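Local atomic coordinates of 2',5'-phosphodiesterase 12 (Homo sapiens, PDB entry 4Z0V), a protein that belongs to the endonuclease/exonuclease/phosphatase family and joins an N-terminal beta domain of the E-set clan to a DNase I-like domain carrying a magnesium ion. Residues S38-W43 with Q87-S92; H114-K119 with V406-S411; D136-T141 with Q209-A214. All blocks are in the same frame, centred on the assembly; numbering follows the deposited sequence.

Overall arrangement
Interaction 1 is a surface contact in the N-terminal beta domain, about 31 Å from the centre of the chain to its own centre, whereas interactions 2 and 3 are partly buried, against the six-stranded mixed sheet of the DNase I-like fold, and lie on opposite sides of the chain's centre, about 27 Å apart between their own centres. The latter two draw on that same sheet: 406-411 leaves its outermost strand 401-406, and 209-214 enters strand 211-218, next to the outermost strand at the far side. Chemistry varies accordingly. Interactions 1 and 2 rest on apolar and CH-pi contacts with an aromatic ring, exposed in the first and partly covered in the second; interaction 3 adds a short phenol-carboxylate hydrogen bond.

Interaction 1: S38-W43 with Q87-S92; sequences SSLFRW and QRFGHS
Leu40 and Phe89 meet at about a right angle, the branched end of the leucine set against the CE1-CZ bond of the phenyl ring. The branch carbon CG and both methyls, CD1 and CD2, touch it. The closest approach is from Leu40 CG to Phe89 CE1, at 3.7 Å, while Leu40 CD1 stands 3.8 Å from Phe89 CZ and Leu40 CD2 4.0 Å from the same CZ. Leu40 CD1 makes the CH-pi contact, 4.2 Å from the centroid of the Phe89 ring and 29° off its normal, so the methyl group sits off-centre above the ring and is displaced from the ring's middle.

The two side chains reach this meeting differently. Leu40 directs its CB at the opposite segment, but the CB of Phe89 does not, and it is the ring that closes the distance: with chi1 at -64°, CG lies anti to the carbonyl carbon and the far end of the phenyl group is carried across. Phe89 CE1 also lies 3.5 Å from Ser38 O, which is oblique to the ring; that carbonyl is hydrogen-bonded to a glycerol molecule, probably from the crystallisation liquor. Both Leu40 and Phe89 also touch crystal neighbours, as suits an apolar pair exposed at the surface.

Within the four-stranded antiparallel sheet, strand 77-82 runs between 40-46 and 93-96, and the segment 87-92 belongs to the connection from 77-82 to 93-96. Phe89 rests on Thr82, which also shares backbone hydrogen bonding with Leu40, so the ring leans across the end of the inner strand 77-82 to reach the start of its neighbour 40-46.

Interaction 2: H114-K119 with V406-S411; sequences HLYTKK and VIPLPS
A chi1 of -70° places the ring of Tyr116 anti to its carbonyl carbon and brings one face of it against Pro408, while a chi1 of 66° in Thr117 puts OG1 between the backbone N and the carbonyl carbon and leaves CG2 to meet Ile407. Tyrosine and proline approach from opposite directions, the proline ring lying over one face of the phenol. Pro408 CD lies over the middle of the Tyr116 ring, 3.5 Å from its centroid and only 7° off the normal, a CH-pi contact of nearly central geometry. The proline ring then extends toward the phenol end: Pro408 CG is 3.5 Å from Tyr116 CZ and 3.7 Å from Tyr116 OH.

Ile407 extends the contact to the CB end of Tyr116 and to Thr117. Its CG1 is shared by two partners, Tyr116 CB at 3.7 Å and Thr117 CG2 at 3.6 Å, while Ile407 CG2 reaches Tyr116 CB at 4.1 Å. Threonine and isoleucine cross at about a right angle, methyl against methylene. The turn presenting Tyr116 and Thr117 is closed by a backbone hydrogen bond of 3.1 Å from Thr117 N to His114 O.

Polar groups are paired with residues outside the interface. Thr117 OG1 is hydrogen-bonded to Gly172 O, Tyr116 O to Gln405 NE2, and Pro408 O to Arg113 NE. Behind the contact, Ile407 packs on Val434 and Asp436 of strand 433-439.

The contact thus joins two connecting segments, one ahead of strand 125-132 and one following 401-406, entirely through apolar and CH-pi contacts. The CD hydrogens of proline, next to the ring nitrogen, are probably slightly electron-poor, which would favour their place over the electron-rich tyrosine face; the buried threonine turns its methyl to the isoleucine and keeps its hydroxyl for a backbone carbonyl.

Interaction 3: D136-T141 with Q209-A214; sequences DTYAQT and QHEGLA
Thr137, in the short helix 136-139 whose start is held by Asp184 accepting hydrogen bonds from Asp136 N and Thr137 N, meets His210, just before strand 211-218, and Glu211, its first residue. A chi1 of -170° swings Thr137 OG1 opposite the backbone N, where it lies 3.7 Å from His210 CB, while Thr137 CG2 packs 3.8 Å from Glu211 CG.

Tyr138 makes the polar link. Its ring rests on the preceding residue, Thr137 CG2 lying 3.6 Å above the ring plane, over its centre. Tyr138 OH donates to Glu211 OE2 at 2.6 Å, meeting the carboxylate on its anti side and 15° out of its plane. OE2 lies at the edge of the phenol, near the ring plane, although ring and carboxylate planes stand 66° apart. Both side chains also touch Glu182 of strand 177-184.

Gln140 N bonds to Asp136 O at 2.9 Å; the Gln140 side chain adds a weak bond from NE2 to Thr137 O. Thr141 OG1 donates to Tyr138 O at 3.1 Å and caps helix 142-148 through Ser144 N.

A short hydrogen bond from phenol to carboxylate therefore sits beside an apolar patch of Thr137 CG2 and Glu211 CG. The hydrogen bond would fix where the hydroxyl end points, while the methyl over the face would probably limit turning of the ring of Tyr138, whose side chain lies about 5 Å from the magnesium ion, and the carboxylate of a buried glutamate gains a polar partner.

Interaction 1: S38-W43 with Q87-S92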
loop_
_atom_site.group_PDB
_atom_site.type_symbol
_atom_site.label_atom_id
_atom_site.label_comp_id
_atom_site.label_asym_id
_atom_site.label_seq_id
_atom_site.Cartn_x
_atom_site.Cartn_y
_atom_site.Cartn_z
ATOM N N SER A 38 13.807 18.988 14.064
ATOM C CA SER A 38 14.893 19.818 14.599
ATOM C C SER A 38 15.772 20.374 13.472
ATOM O O SER A 38 16.732 21.089 13.737
ATOM C CB SER A 38 15.756 18.988 15.550
ATOM O OG SER A 38 14.973 18.256 16.477
ATOM N N SER A 39 15.486 19.988 12.227
ATOM C CA SER A 39 16.289 20.417 11.082
ATOM C C SER A 39 15.683 21.631 10.375
ATOM O O SER A 39 14.534 21.968 10.611
ATOM C CB SER A 39 16.470 19.253 10.111
ATOM O OG SER A 39 17.263 18.254 10.733
ATOM N N LEU A 40 16.488 22.329 9.555
ATOM C CA LEU A 40 16.033 23.542 8.858
ATOM C C LEU A 40 15.905 23.247 7.385
ATOM O O LEU A 40 16.789 22.608 6.813
ATOM C CB LEU A 40 17.040 24.707 9.060
ATOM C CG LEU A 40 17.392 25.134 10.506
ATOM C CD1 LEU A 40 18.406 26.274 10.497
ATOM C CD2 LEU A 40 16.155 25.536 11.299
ATOM N N PHE A 41 14.821 23.693 6.773
ATOM C CA PHE A 41 14.603 23.494 5.341
ATOM C C PHE A 41 14.253 24.797 4.690
ATOM O O PHE A 41 13.514 25.603 5.259
ATOM C CB PHE A 41 13.441 22.499 5.095
ATOM C CG PHE A 41 13.664 21.151 5.722
ATOM C CD1 PHE A 41 14.491 20.218 5.119
ATOM C CD2 PHE A 41 13.034 20.807 6.914
ATOM C CE1 PHE A 41 14.726 18.971 5.723
ATOM C CE2 PHE A 41 13.263 19.555 7.508
ATOM C CZ PHE A 41 14.108 18.652 6.911
ATOM N N ARG A 42 14.741 25.001 3.488
ATOM C CA ARG A 42 14.346 26.184 2.727
ATOM C C ARG A 42 14.393 25.821 1.262
ATOM O O ARG A 42 15.389 25.280 0.815
ATOM C CB ARG A 42 15.242 27.405 3.030
ATOM C CG ARG A 42 14.895 28.649 2.193
ATOM C CD ARG A 42 13.497 29.200 2.486
ATOM N NE ARG A 42 13.462 29.939 3.755
ATOM C CZ ARG A 42 12.481 30.763 4.107
ATOM N NH1 ARG A 42 12.520 31.390 5.276
ATOM N NH2 ARG A 42 11.451 30.959 3.298
ATOM N N TRP A 43 13.332 26.115 0.532
ATOM C CA TRP A 43 13.281 25.809 -0.884
ATOM C C TRP A 43 13.491 27.066 -1.701
ATOM O O TRP A 43 12.926 28.123 -1.382
ATOM C CB TRP A 43 11.938 25.178 -1.241
ATOM C CG TRP A 43 11.838 23.746 -0.815
ATOM C CD1 TRP A 43 11.302 23.260 0.351
ATOM C CD2 TRP A 43 12.187 22.614 -1.603
ATOM N NE1 TRP A 43 11.337 21.881 0.343
ATOM C CE2 TRP A 43 11.856 21.460 -0.855
ATOM C CE3 TRP A 43 12.712 22.460 -2.905
ATOM C CZ2 TRP A 43 12.086 20.168 -1.345
ATOM C CZ3 TRP A 43 12.945 21.180 -3.379
ATOM C CH2 TRP A 43 12.619 20.056 -2.607
ATOM N N GLN A 87 19.537 20.290 19.909
ATOM C CA GLN A 87 20.563 20.921 20.730
ATOM C C GLN A 87 21.545 21.677 19.846
ATOM O O GLN A 87 22.020 22.748 20.224
ATOM C CB GLN A 87 21.334 19.874 21.567
ATOM C CG GLN A 87 20.457 19.060 22.522
ATOM C CD GLN A 87 21.312 18.133 23.347
ATOM O OE1 GLN A 87 22.099 18.566 24.192
ATOM N NE2 GLN A 87 21.213 16.843 23.083
ATOM N N ARG A 88 21.904 21.081 18.708
ATOM C CA ARG A 88 22.878 21.694 17.792
ATOM C C ARG A 88 22.585 21.338 16.343
ATOM O O ARG A 88 21.870 20.365 16.066
ATOM C CB ARG A 88 24.303 21.212 18.153
ATOM C CG ARG A 88 24.461 19.686 18.095
ATOM C CD ARG A 88 25.851 19.216 18.447
ATOM N NE ARG A 88 25.905 17.753 18.514
ATOM C CZ ARG A 88 27.003 17.030 18.321
ATOM N NH1 ARG A 88 28.154 17.623 18.022
ATOM N NH2 ARG A 88 26.958 15.707 18.410
ATOM N N PHE A 89 23.216 22.077 15.420
ATOM C CA PHE A 89 23.165 21.776 14.004
ATOM C C PHE A 89 24.453 21.156 13.515
ATOM O O PHE A 89 25.532 21.393 14.073
ATOM C CB PHE A 89 22.915 23.065 13.195
ATOM C CG PHE A 89 21.579 23.694 13.473
ATOM C CD1 PHE A 89 20.399 23.038 13.132
ATOM C CD2 PHE A 89 21.494 24.955 14.052
ATOM C CE1 PHE A 89 19.164 23.627 13.375
ATOM C CE2 PHE A 89 20.255 25.544 14.293
ATOM C CZ PHE A 89 19.097 24.880 13.943
ATOM N N GLY A 90 24.331 20.380 12.443
ATOM C CA GLY A 90 25.474 19.825 11.746
ATOM C C GLY A 90 25.774 20.714 10.560
ATOM O O GLY A 90 25.233 21.818 10.457
ATOM N N HIS A 91 26.570 20.216 9.617
ATOM C CA HIS A 91 26.945 20.993 8.438
ATOM C C HIS A 91 25.780 21.035 7.436
ATOM O O HIS A 91 25.114 20.023 7.195
ATOM C CB HIS A 91 28.234 20.434 7.814
ATOM C CG HIS A 91 29.455 20.764 8.621
ATOM N ND1 HIS A 91 30.026 19.842 9.492
ATOM C CD2 HIS A 91 30.149 21.922 8.696
ATOM C CE1 HIS A 91 31.066 20.454 10.035
ATOM N NE2 HIS A 91 31.179 21.710 9.590
ATOM N N SER A 92 25.479 22.236 6.924
ATOM C CA SER A 92 24.369 22.432 5.985
ATOM C C SER A 92 24.658 21.788 4.652
ATOM O O SER A 92 25.820 21.654 4.235
ATOM C CB SER A 92 24.093 23.918 5.786
ATOM O OG SER A 92 23.833 24.553 7.023
#

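Interaction 2: H114-K119 with V406-S411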
loop_
_atom_site.group_PDB
_atom_site.type_symbol
_atom_site.label_atom_id
_atom_site.label_comp_id
_atom_site.label_asym_id
_atom_site.label_seq_id
_atom_site.Cartn_x
_atom_site.Cartn_y
_atom_site.Cartn_z
ATOM N N HIS A 114 -9.810 13.015 -2.888
ATOM C CA HIS A 114 -9.145 13.820 -1.870
ATOM C C HIS A 114 -10.088 14.813 -1.193
ATOM O O HIS A 114 -9.801 15.234 -0.079
ATOM C CB HIS A 114 -7.935 14.535 -2.455
ATOM C CG HIS A 114 -6.758 13.628 -2.655
ATOM N ND1 HIS A 114 -5.706 14.003 -3.454
ATOM C CD2 HIS A 114 -6.500 12.397 -2.132
ATOM C CE1 HIS A 114 -4.837 13.001 -3.405
ATOM N NE2 HIS A 114 -5.285 12.003 -2.634
ATOM N N LEU A 115 -11.276 15.070 -1.784
ATOM C CA LEU A 115 -12.285 15.902 -1.107
ATOM C C LEU A 115 -12.854 15.189 0.121
ATOM O O LEU A 115 -13.463 15.840 0.969
ATOM C CB LEU A 115 -13.445 16.258 -2.070
ATOM C CG LEU A 115 -13.065 17.031 -3.346
ATOM C CD1 LEU A 115 -14.310 17.376 -4.143
ATOM C CD2 LEU A 115 -12.270 18.309 -3.019
ATOM N N TYR A 116 -12.708 13.853 0.191
ATOM C CA TYR A 116 -13.196 13.021 1.310
ATOM C C TYR A 116 -12.118 12.810 2.381
ATOM O O TYR A 116 -12.377 12.132 3.382
ATOM C CB TYR A 116 -13.642 11.651 0.788
ATOM C CG TYR A 116 -14.899 11.708 -0.050
ATOM C CD1 TYR A 116 -14.856 12.121 -1.381
ATOM C CD2 TYR A 116 -16.137 11.389 0.496
ATOM C CE1 TYR A 116 -16.021 12.238 -2.138
ATOM C CE2 TYR A 116 -17.304 11.474 -0.261
ATOM C CZ TYR A 116 -17.247 11.934 -1.566
ATOM O OH TYR A 116 -18.394 11.991 -2.319
ATOM N N THR A 117 -10.900 13.326 2.139
ATOM C CA THR A 117 -9.747 13.092 3.027
ATOM C C THR A 117 -8.963 14.378 3.215
ATOM O O THR A 117 -7.732 14.377 3.183
ATOM C CB THR A 117 -8.838 11.984 2.402
ATOM O OG1 THR A 117 -8.262 12.461 1.184
ATOM C CG2 THR A 117 -9.570 10.668 2.154
ATOM N N LYS A 118 -9.694 15.476 3.447
ATOM C CA LYS A 118 -9.164 16.824 3.580
ATOM C C LYS A 118 -8.169 16.979 4.741
ATOM O O LYS A 118 -7.232 17.761 4.642
ATOM C CB LYS A 118 -10.342 17.821 3.763
ATOM C CG LYS A 118 -11.298 17.853 2.543
ATOM C CD LYS A 118 -12.469 18.839 2.716
ATOM C CE LYS A 118 -13.275 18.984 1.441
ATOM N NZ LYS A 118 -14.394 19.946 1.601
ATOM N N LYS A 119 -8.334 16.212 5.803
ATOM C CA LYS A 119 -7.459 16.382 6.957
ATOM C C LYS A 119 -7.175 15.081 7.645
ATOM O O LYS A 119 -7.922 14.115 7.462
ATOM C CB LYS A 119 -8.154 17.337 7.962
ATOM N N VAL A 406 -16.865 5.549 3.577
ATOM C CA VAL A 406 -16.160 4.900 2.465
ATOM C C VAL A 406 -15.827 6.018 1.516
ATOM O O VAL A 406 -16.735 6.761 1.111
ATOM C CB VAL A 406 -16.988 3.773 1.781
ATOM C CG1 VAL A 406 -16.257 3.206 0.559
ATOM C CG2 VAL A 406 -17.304 2.659 2.770
ATOM N N ILE A 407 -14.535 6.158 1.156
ATOM C CA ILE A 407 -14.109 7.158 0.177
ATOM C C ILE A 407 -14.487 6.548 -1.184
ATOM O O ILE A 407 -14.006 5.454 -1.523
ATOM C CB ILE A 407 -12.604 7.496 0.312
ATOM C CG1 ILE A 407 -12.276 8.291 1.608
ATOM C CG2 ILE A 407 -12.131 8.296 -0.919
ATOM C CD1 ILE A 407 -12.468 7.625 3.001
ATOM N N PRO A 408 -15.414 7.171 -1.936
ATOM C CA PRO A 408 -15.887 6.536 -3.177
ATOM C C PRO A 408 -14.793 6.285 -4.183
ATOM O O PRO A 408 -13.880 7.093 -4.328
ATOM C CB PRO A 408 -16.895 7.551 -3.745
ATOM C CG PRO A 408 -16.587 8.826 -3.091
ATOM C CD PRO A 408 -16.089 8.465 -1.711
ATOM N N LEU A 409 -14.937 5.181 -4.913
ATOM C CA LEU A 409 -14.015 4.843 -5.984
ATOM C C LEU A 409 -14.220 5.819 -7.135
ATOM O O LEU A 409 -15.310 6.411 -7.230
ATOM C CB LEU A 409 -14.253 3.385 -6.429
ATOM C CG LEU A 409 -13.478 2.353 -5.579
ATOM C CD1 LEU A 409 -14.122 2.176 -4.191
ATOM C CD2 LEU A 409 -13.446 1.018 -6.271
ATOM N N PRO A 410 -13.222 6.020 -8.021
ATOM C CA PRO A 410 -13.453 6.904 -9.180
ATOM C C PRO A 410 -14.659 6.440 -9.989
ATOM O O PRO A 410 -14.996 5.241 -9.970
ATOM C CB PRO A 410 -12.175 6.724 -10.028
ATOM C CG PRO A 410 -11.135 6.268 -9.071
ATOM C CD PRO A 410 -11.879 5.397 -8.076
ATOM N N SER A 411 -15.306 7.363 -10.703
ATOM C CA SER A 411 -16.462 6.957 -11.531
ATOM C C SER A 411 -16.022 6.068 -12.702
ATOM O O SER A 411 -14.860 6.099 -13.118
ATOM C CB SER A 411 -17.167 8.194 -12.084
ATOM O OG SER A 411 -16.312 8.779 -13.057
#

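Interaction 3: D136-T141 with Q209-A214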
loop_
_atom_site.group_PDB
_atom_site.type_symbol
_atom_site.label_atom_id
_atom_site.label_comp_id
_atom_site.label_asym_id
_atom_site.label_seq_id
_atom_site.Cartn_x
_atom_site.Cartn_y
_atom_site.Cartn_z
ATOM N N ASP A 136 6.945 -2.154 -10.713
ATOM C CA ASP A 136 7.758 -1.854 -11.893
ATOM C C ASP A 136 8.426 -3.133 -12.406
ATOM O O ASP A 136 8.653 -3.253 -13.610
ATOM C CB ASP A 136 8.834 -0.811 -11.562
ATOM C CG ASP A 136 9.667 -0.474 -12.777
ATOM O OD1 ASP A 136 9.103 0.066 -13.741
ATOM O OD2 ASP A 136 10.862 -0.826 -12.789
ATOM N N THR A 137 8.708 -4.111 -11.511
ATOM C CA THR A 137 9.306 -5.383 -11.961
ATOM C C THR A 137 8.402 -6.007 -13.043
ATOM O O THR A 137 8.915 -6.644 -13.965
ATOM C CB THR A 137 9.624 -6.332 -10.800
ATOM O OG1 THR A 137 10.404 -7.409 -11.318
ATOM C CG2 THR A 137 8.390 -6.907 -10.136
ATOM N N TYR A 138 7.070 -5.778 -12.964
ATOM C CA TYR A 138 6.142 -6.285 -13.978
ATOM C C TYR A 138 5.813 -5.233 -15.023
ATOM O O TYR A 138 5.803 -5.563 -16.213
ATOM C CB TYR A 138 4.836 -6.835 -13.376
ATOM C CG TYR A 138 5.056 -7.772 -12.203
ATOM C CD1 TYR A 138 5.794 -8.943 -12.349
ATOM C CD2 TYR A 138 4.568 -7.463 -10.932
ATOM C CE1 TYR A 138 6.052 -9.781 -11.260
ATOM C CE2 TYR A 138 4.829 -8.291 -9.829
ATOM C CZ TYR A 138 5.577 -9.449 -10.003
ATOM O OH TYR A 138 5.854 -10.292 -8.952
ATOM N N ALA A 139 5.569 -3.972 -14.602
ATOM C CA ALA A 139 5.135 -2.902 -15.523
ATOM C C ALA A 139 6.222 -2.515 -16.556
ATOM O O ALA A 139 5.870 -2.080 -17.647
ATOM C CB ALA A 139 4.718 -1.665 -14.727
ATOM N N GLN A 140 7.504 -2.708 -16.226
ATOM C CA GLN A 140 8.631 -2.303 -17.100
ATOM C C GLN A 140 8.783 -3.149 -18.381
ATOM O O GLN A 140 9.489 -2.728 -19.297
ATOM C CB GLN A 140 9.957 -2.393 -16.320
ATOM C CG GLN A 140 10.370 -3.860 -16.042
ATOM C CD GLN A 140 11.598 -4.063 -15.196
ATOM O OE1 GLN A 140 12.392 -3.150 -14.979
ATOM N NE2 GLN A 140 11.785 -5.298 -14.725
ATOM N N THR A 141 8.165 -4.333 -18.436
ATOM C CA THR A 141 8.372 -5.294 -19.522
ATOM C C THR A 141 7.653 -4.921 -20.819
ATOM O O THR A 141 6.635 -4.225 -20.809
ATOM C CB THR A 141 7.942 -6.707 -19.079
ATOM O OG1 THR A 141 6.517 -6.773 -18.981
ATOM C CG2 THR A 141 8.614 -7.162 -17.782
ATOM N N GLN A 209 10.215 -11.713 -4.017
ATOM C CA GLN A 209 11.441 -11.766 -4.792
ATOM C C GLN A 209 11.911 -10.348 -5.114
ATOM O O GLN A 209 12.879 -9.863 -4.531
ATOM C CB GLN A 209 11.277 -12.605 -6.079
ATOM C CG GLN A 209 12.601 -12.683 -6.843
ATOM C CD GLN A 209 12.547 -13.662 -7.973
ATOM O OE1 GLN A 209 11.486 -13.947 -8.557
ATOM N NE2 GLN A 209 13.707 -14.137 -8.347
ATOM N N HIS A 210 11.236 -9.690 -6.050
ATOM C CA HIS A 210 11.599 -8.341 -6.472
ATOM C C HIS A 210 10.580 -7.318 -5.961
ATOM O O HIS A 210 10.799 -6.129 -6.090
ATOM C CB HIS A 210 11.694 -8.294 -8.012
ATOM C CG HIS A 210 12.828 -9.107 -8.535
ATOM N ND1 HIS A 210 14.090 -9.058 -7.942
ATOM C CD2 HIS A 210 12.872 -9.943 -9.599
ATOM C CE1 HIS A 210 14.853 -9.874 -8.658
ATOM N NE2 HIS A 210 14.160 -10.447 -9.652
ATOM N N GLU A 211 9.486 -7.788 -5.363
ATOM C CA GLU A 211 8.457 -6.889 -4.849
ATOM C C GLU A 211 7.748 -7.557 -3.707
ATOM O O GLU A 211 7.807 -8.784 -3.561
ATOM C CB GLU A 211 7.451 -6.445 -5.966
ATOM C CG GLU A 211 6.773 -7.543 -6.782
ATOM C CD GLU A 211 5.631 -8.278 -6.103
ATOM O OE1 GLU A 211 5.055 -7.726 -5.146
ATOM O OE2 GLU A 211 5.247 -9.363 -6.584
ATOM N N GLY A 212 7.034 -6.762 -2.931
ATOM C CA GLY A 212 6.285 -7.320 -1.820
ATOM C C GLY A 212 5.298 -6.367 -1.206
ATOM O O GLY A 212 4.660 -5.533 -1.882
ATOM N N LEU A 213 5.181 -6.512 0.088
ATOM C CA LEU A 213 4.184 -5.823 0.859
ATOM C C LEU A 213 4.781 -4.733 1.711
ATOM O O LEU A 213 5.856 -4.928 2.277
ATOM C CB LEU A 213 3.505 -6.833 1.794
ATOM C CG LEU A 213 2.899 -8.124 1.195
ATOM C CD1 LEU A 213 2.372 -8.999 2.351
ATOM C CD2 LEU A 213 1.754 -7.797 0.225
ATOM N N ALA A 214 4.021 -3.635 1.895
ATOM C CA ALA A 214 4.423 -2.602 2.856
ATOM C C ALA A 214 3.232 -2.169 3.700
ATOM O O ALA A 214 2.093 -2.133 3.212
ATOM C CB ALA A 214 5.024 -1.394 2.148
#